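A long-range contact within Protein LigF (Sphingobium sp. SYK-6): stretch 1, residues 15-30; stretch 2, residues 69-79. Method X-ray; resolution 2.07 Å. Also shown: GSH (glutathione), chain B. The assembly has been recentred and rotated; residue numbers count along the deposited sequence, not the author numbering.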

# COMPACT_ATOMS: atom_id res chain seq x y z
N ALA A 15 12.69 6.43 8.59
CA ALA A 15 11.40 5.78 8.40
C ALA A 15 10.48 6.63 7.52
O ALA A 15 10.93 7.23 6.54
CB ALA A 15 10.74 5.47 9.77
N ASN A 16 9.20 6.70 7.87
CA ASN A 16 8.24 7.30 6.94
C ASN A 16 8.47 8.80 6.76
O ASN A 16 8.24 9.35 5.68
CB ASN A 16 6.81 7.02 7.40
CG ASN A 16 6.42 5.57 7.17
OD1 ASN A 16 6.49 5.08 6.04
ND2 ASN A 16 6.03 4.88 8.23
N SER A 17 8.97 9.45 7.81
CA SER A 17 9.28 10.89 7.76
C SER A 17 10.35 11.24 6.71
O SER A 17 10.31 12.31 6.12
CB SER A 17 9.77 11.37 9.15
OG SER A 17 8.71 11.37 10.10
N LEU A 18 11.31 10.35 6.51
CA LEU A 18 12.39 10.65 5.57
C LEU A 18 11.88 10.89 4.14
O LEU A 18 12.46 11.69 3.41
CB LEU A 18 13.45 9.53 5.59
CG LEU A 18 14.69 9.75 4.71
CD1 LEU A 18 15.95 9.14 5.33
CD2 LEU A 18 14.49 9.18 3.30
N LYS A 19 10.82 10.20 3.73
CA LYS A 19 10.37 10.23 2.34
C LYS A 19 10.04 11.67 1.89
O LYS A 19 10.69 12.17 0.97
CB LYS A 19 9.17 9.30 2.11
CG LYS A 19 9.37 7.83 2.57
CD LYS A 19 8.15 6.97 2.15
CE LYS A 19 8.07 5.61 2.86
NZ LYS A 19 6.74 4.96 2.61
N PRO A 20 9.08 12.36 2.55
CA PRO A 20 8.87 13.74 2.04
C PRO A 20 9.99 14.71 2.39
O PRO A 20 10.17 15.73 1.69
CB PRO A 20 7.55 14.17 2.71
CG PRO A 20 7.47 13.37 3.98
CD PRO A 20 8.15 12.03 3.65
N LEU A 21 10.76 14.42 3.43
CA LEU A 21 11.86 15.28 3.80
C LEU A 21 12.92 15.27 2.69
O LEU A 21 13.37 16.32 2.24
CB LEU A 21 12.45 14.84 5.15
CG LEU A 21 13.27 15.81 6.00
CD1 LEU A 21 12.48 17.05 6.36
CD2 LEU A 21 13.79 15.10 7.27
N ALA A 22 13.30 14.07 2.25
CA ALA A 22 14.27 13.93 1.16
C ALA A 22 13.72 14.55 -0.15
O ALA A 22 14.44 15.21 -0.89
CB ALA A 22 14.63 12.45 0.94
N THR A 23 12.44 14.33 -0.42
CA THR A 23 11.80 14.90 -1.61
C THR A 23 11.90 16.43 -1.62
O THR A 23 12.27 17.02 -2.62
CB THR A 23 10.33 14.45 -1.69
OG1 THR A 23 10.29 13.02 -1.74
CG2 THR A 23 9.62 15.01 -2.96
N LEU A 24 11.62 17.06 -0.48
CA LEU A 24 11.68 18.52 -0.36
C LEU A 24 13.09 19.05 -0.63
O LEU A 24 13.26 20.03 -1.36
CB LEU A 24 11.20 18.95 1.05
CG LEU A 24 9.69 18.80 1.29
CD1 LEU A 24 9.39 18.73 2.79
CD2 LEU A 24 8.91 19.93 0.59
N TYR A 25 14.10 18.41 -0.05
CA TYR A 25 15.48 18.85 -0.25
C TYR A 25 15.95 18.56 -1.67
O TYR A 25 16.71 19.32 -2.24
CB TYR A 25 16.43 18.17 0.73
CG TYR A 25 16.43 18.77 2.12
CD1 TYR A 25 17.17 19.91 2.40
CD2 TYR A 25 15.70 18.18 3.15
CE1 TYR A 25 17.18 20.46 3.66
CE2 TYR A 25 15.69 18.73 4.42
CZ TYR A 25 16.44 19.87 4.67
OH TYR A 25 16.45 20.41 5.93
N GLU A 26 15.52 17.44 -2.24
CA GLU A 26 15.96 17.11 -3.60
C GLU A 26 15.39 18.11 -4.60
O GLU A 26 16.01 18.41 -5.63
CB GLU A 26 15.56 15.69 -3.99
CG GLU A 26 16.34 14.61 -3.27
CD GLU A 26 17.72 14.33 -3.88
OE1 GLU A 26 18.15 15.05 -4.81
OE2 GLU A 26 18.39 13.38 -3.40
N LYS A 27 14.20 18.64 -4.30
CA LYS A 27 13.54 19.56 -5.23
C LYS A 27 13.88 21.02 -4.93
O LYS A 27 13.44 21.95 -5.62
CB LYS A 27 12.03 19.32 -5.19
CG LYS A 27 11.69 17.92 -5.72
CD LYS A 27 10.17 17.69 -5.84
CE LYS A 27 9.56 18.53 -6.96
NZ LYS A 27 10.24 18.30 -8.29
N GLY A 28 14.72 21.22 -3.91
CA GLY A 28 15.18 22.55 -3.56
C GLY A 28 14.06 23.43 -3.04
O GLY A 28 14.15 24.65 -3.08
N LEU A 29 13.00 22.80 -2.54
CA LEU A 29 11.84 23.54 -2.07
C LEU A 29 12.07 24.15 -0.69
O LEU A 29 12.57 23.48 0.22
CB LEU A 29 10.61 22.63 -2.02
CG LEU A 29 10.05 22.26 -3.40
CD1 LEU A 29 9.03 21.15 -3.31
CD2 LEU A 29 9.42 23.49 -4.05
N GLU A 30 11.71 25.42 -0.54
CA GLU A 30 11.75 26.08 0.76
C GLU A 30 10.55 25.66 1.62
O GLU A 30 9.40 25.64 1.14
CB GLU A 30 11.80 27.60 0.59
CG GLU A 30 12.37 28.33 1.79
CD GLU A 30 12.41 29.83 1.57
OE1 GLU A 30 12.23 30.27 0.41
OE2 GLU A 30 12.62 30.57 2.56
N GLU A 69 0.08 10.69 4.71
CA GLU A 69 0.65 9.47 4.10
C GLU A 69 1.96 9.80 3.37
O GLU A 69 1.94 10.47 2.35
CB GLU A 69 -0.34 8.80 3.13
CG GLU A 69 -1.61 8.30 3.81
CD GLU A 69 -1.32 7.20 4.81
OE1 GLU A 69 -0.60 6.23 4.46
OE2 GLU A 69 -1.79 7.32 5.96
N SER A 70 3.08 9.32 3.91
CA SER A 70 4.41 9.66 3.37
C SER A 70 4.51 9.53 1.84
O SER A 70 4.95 10.47 1.17
CB SER A 70 5.48 8.79 4.05
OG SER A 70 5.21 7.40 3.90
N THR A 71 4.07 8.40 1.28
CA THR A 71 4.17 8.19 -0.16
C THR A 71 3.32 9.21 -0.95
O THR A 71 3.73 9.68 -2.00
CB THR A 71 3.73 6.77 -0.54
OG1 THR A 71 4.57 5.82 0.12
CG2 THR A 71 3.79 6.54 -2.09
N VAL A 72 2.14 9.53 -0.43
CA VAL A 72 1.23 10.46 -1.08
C VAL A 72 1.79 11.89 -1.10
O VAL A 72 1.65 12.63 -2.08
CB VAL A 72 -0.16 10.42 -0.37
CG1 VAL A 72 -1.10 11.54 -0.86
CG2 VAL A 72 -0.82 9.02 -0.56
N ILE A 73 2.42 12.29 -0.00
CA ILE A 73 3.02 13.60 0.08
C ILE A 73 4.10 13.77 -1.00
O ILE A 73 4.18 14.82 -1.62
CB ILE A 73 3.66 13.84 1.49
CG1 ILE A 73 2.60 13.79 2.60
CG2 ILE A 73 4.36 15.20 1.50
CD1 ILE A 73 3.22 13.66 4.03
N CYS A 74 4.92 12.75 -1.21
CA CYS A 74 5.98 12.85 -2.23
C CYS A 74 5.36 13.01 -3.61
O CYS A 74 5.79 13.87 -4.37
CB CYS A 74 6.90 11.62 -2.21
SG CYS A 74 7.73 11.33 -0.61
N GLU A 75 4.34 12.20 -3.92
CA GLU A 75 3.66 12.32 -5.21
C GLU A 75 2.98 13.68 -5.34
O GLU A 75 3.00 14.28 -6.41
CB GLU A 75 2.63 11.19 -5.41
CG GLU A 75 3.27 9.78 -5.58
CD GLU A 75 2.94 9.14 -6.93
OE1 GLU A 75 2.86 9.87 -7.94
OE2 GLU A 75 2.77 7.91 -6.98
N TYR A 76 2.40 14.17 -4.24
CA TYR A 76 1.81 15.50 -4.21
C TYR A 76 2.84 16.58 -4.56
O TYR A 76 2.54 17.50 -5.31
CB TYR A 76 1.21 15.79 -2.82
CG TYR A 76 0.66 17.21 -2.66
CD1 TYR A 76 -0.59 17.55 -3.15
CD2 TYR A 76 1.40 18.19 -1.99
CE1 TYR A 76 -1.11 18.85 -3.00
CE2 TYR A 76 0.90 19.50 -1.83
CZ TYR A 76 -0.36 19.81 -2.33
OH TYR A 76 -0.88 21.08 -2.19
N LEU A 77 4.05 16.46 -4.03
CA LEU A 77 5.07 17.48 -4.28
C LEU A 77 5.51 17.46 -5.75
O LEU A 77 5.82 18.50 -6.35
CB LEU A 77 6.28 17.26 -3.35
CG LEU A 77 5.97 17.61 -1.88
CD1 LEU A 77 7.07 17.13 -0.95
CD2 LEU A 77 5.74 19.12 -1.70
N GLU A 78 5.53 16.28 -6.35
CA GLU A 78 5.84 16.18 -7.77
C GLU A 78 4.66 16.66 -8.64
O GLU A 78 4.87 17.24 -9.71
CB GLU A 78 6.23 14.73 -8.12
CG GLU A 78 7.75 14.45 -7.92
CD GLU A 78 8.64 15.22 -8.89
OE1 GLU A 78 8.18 15.50 -10.03
OE2 GLU A 78 9.80 15.56 -8.53
N ASP A 79 3.43 16.46 -8.16
CA ASP A 79 2.24 16.93 -8.89
C ASP A 79 2.20 18.47 -8.91
O ASP A 79 1.82 19.09 -9.91
CB ASP A 79 0.94 16.42 -8.23
CG ASP A 79 0.61 14.96 -8.60
OD1 ASP A 79 1.17 14.43 -9.59
OD2 ASP A 79 -0.24 14.35 -7.91
N1 GSH B . 0.91 5.11 6.45
CA1 GSH B . 1.54 6.22 7.18
C1 GSH B . 2.55 6.97 6.32
O11 GSH B . 2.70 8.17 6.46
O12 GSH B . 3.31 6.33 5.42
CB1 GSH B . 2.24 5.64 8.42
CG1 GSH B . 2.74 6.80 9.27
CD1 GSH B . 3.54 6.27 10.45
OE1 GSH B . 3.55 5.09 10.70
N2 GSH B . 4.25 7.14 11.21
CA2 GSH B . 5.03 6.66 12.36
C2 GSH B . 4.48 7.29 13.62
O2 GSH B . 3.88 8.34 13.55
CB2 GSH B . 6.49 7.12 12.21
SG2 GSH B . 7.35 6.23 10.87
N3 GSH B . 4.66 6.69 14.84
CA3 GSH B . 4.14 7.36 16.04
C3 GSH B . 2.95 6.67 16.66
O31 GSH B . 2.66 6.92 17.81
O32 GSH B . 2.20 5.79 15.96
O HOH W 1 6.68 4.22 -0.07

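The two helices lie almost parallel, their N-to-C directions only 9° apart and their axes 8.3 Å apart at closest approach, and the tightest point falls at a proline. Pro20 CA sits 5.2 Å from Cys74 CA, closer than Asn16 CA to Ser70 CA at 5.7 Å, four residues earlier on both helices. Proline has no amide hydrogen, so N of Pro20 makes no bond to the preceding turn and the helix is kinked there. Cys74 lies against this break: its SG is 3.4 Å from Lys19 C and 3.6 Å from Pro20 N, so the sulfur touches backbone atoms as well as side chains. Thr23 OG1 is also near, 3.3 Å from Cys74 SG, but its donated hydrogen bond goes to Lys19 O at 2.9 Å, within its own helix.

Apolar contacts extend from this point. Pro20 CB meets Ile73 CG2 at 3.6 Å. One helical turn beyond Ile73 and Cys74, Leu77 buries the largest area of any residue here, 90 Å². Its CD1 lies 3.7 Å from Leu24 CD2 and 3.9 Å from Thr23 CG2, while its CD2 reaches Leu29 CD1 at 4.2 Å. Leu29 follows Gly28, whose positive phi (67°) ends the helix in a Schellman motif; the bond from Leu29 N to Leu24 O, 3.0 Å, belongs to this turn.

Polar pairings occupy the two ends. At the N-terminal end, Lys19 extends with chi2 to chi4 all t, carrying NZ across to Ser70 OG, an acceptor at 3.2 Å. A weak bond joins Lys19 NZ to Thr71 OG1 at 3.4 Å, and water 1 reinforces the link, accepting from Lys19 NZ at 2.8 Å and donating to Thr71 OG1 at 2.7 Å. Ser70 OG also donates to GSH O12 at 2.7 Å, so one hydroxyl connects the lysine to the glutathione carboxylate. The backbone assists: Ser70 N, in the first turn of its helix, gives a hydrogen bond to GSH O11 at 2.8 Å with an N-H...O angle of 159°. Just before it, Glu69 OE1 accepts from GSH N1 at 2.7 Å.

At the far end, Lys27 bends, with chi3 and chi4 both p, and its NZ forms a salt bridge with Glu78 OE2 at 2.8 Å. The CA-to-CB bond of Glu78 points sideways, but its end comes nearer to the other stretch. Both residues are buried, so the pairing offsets charges that solvent reaches little. The contact covers 566 Å² in total, both sides summed.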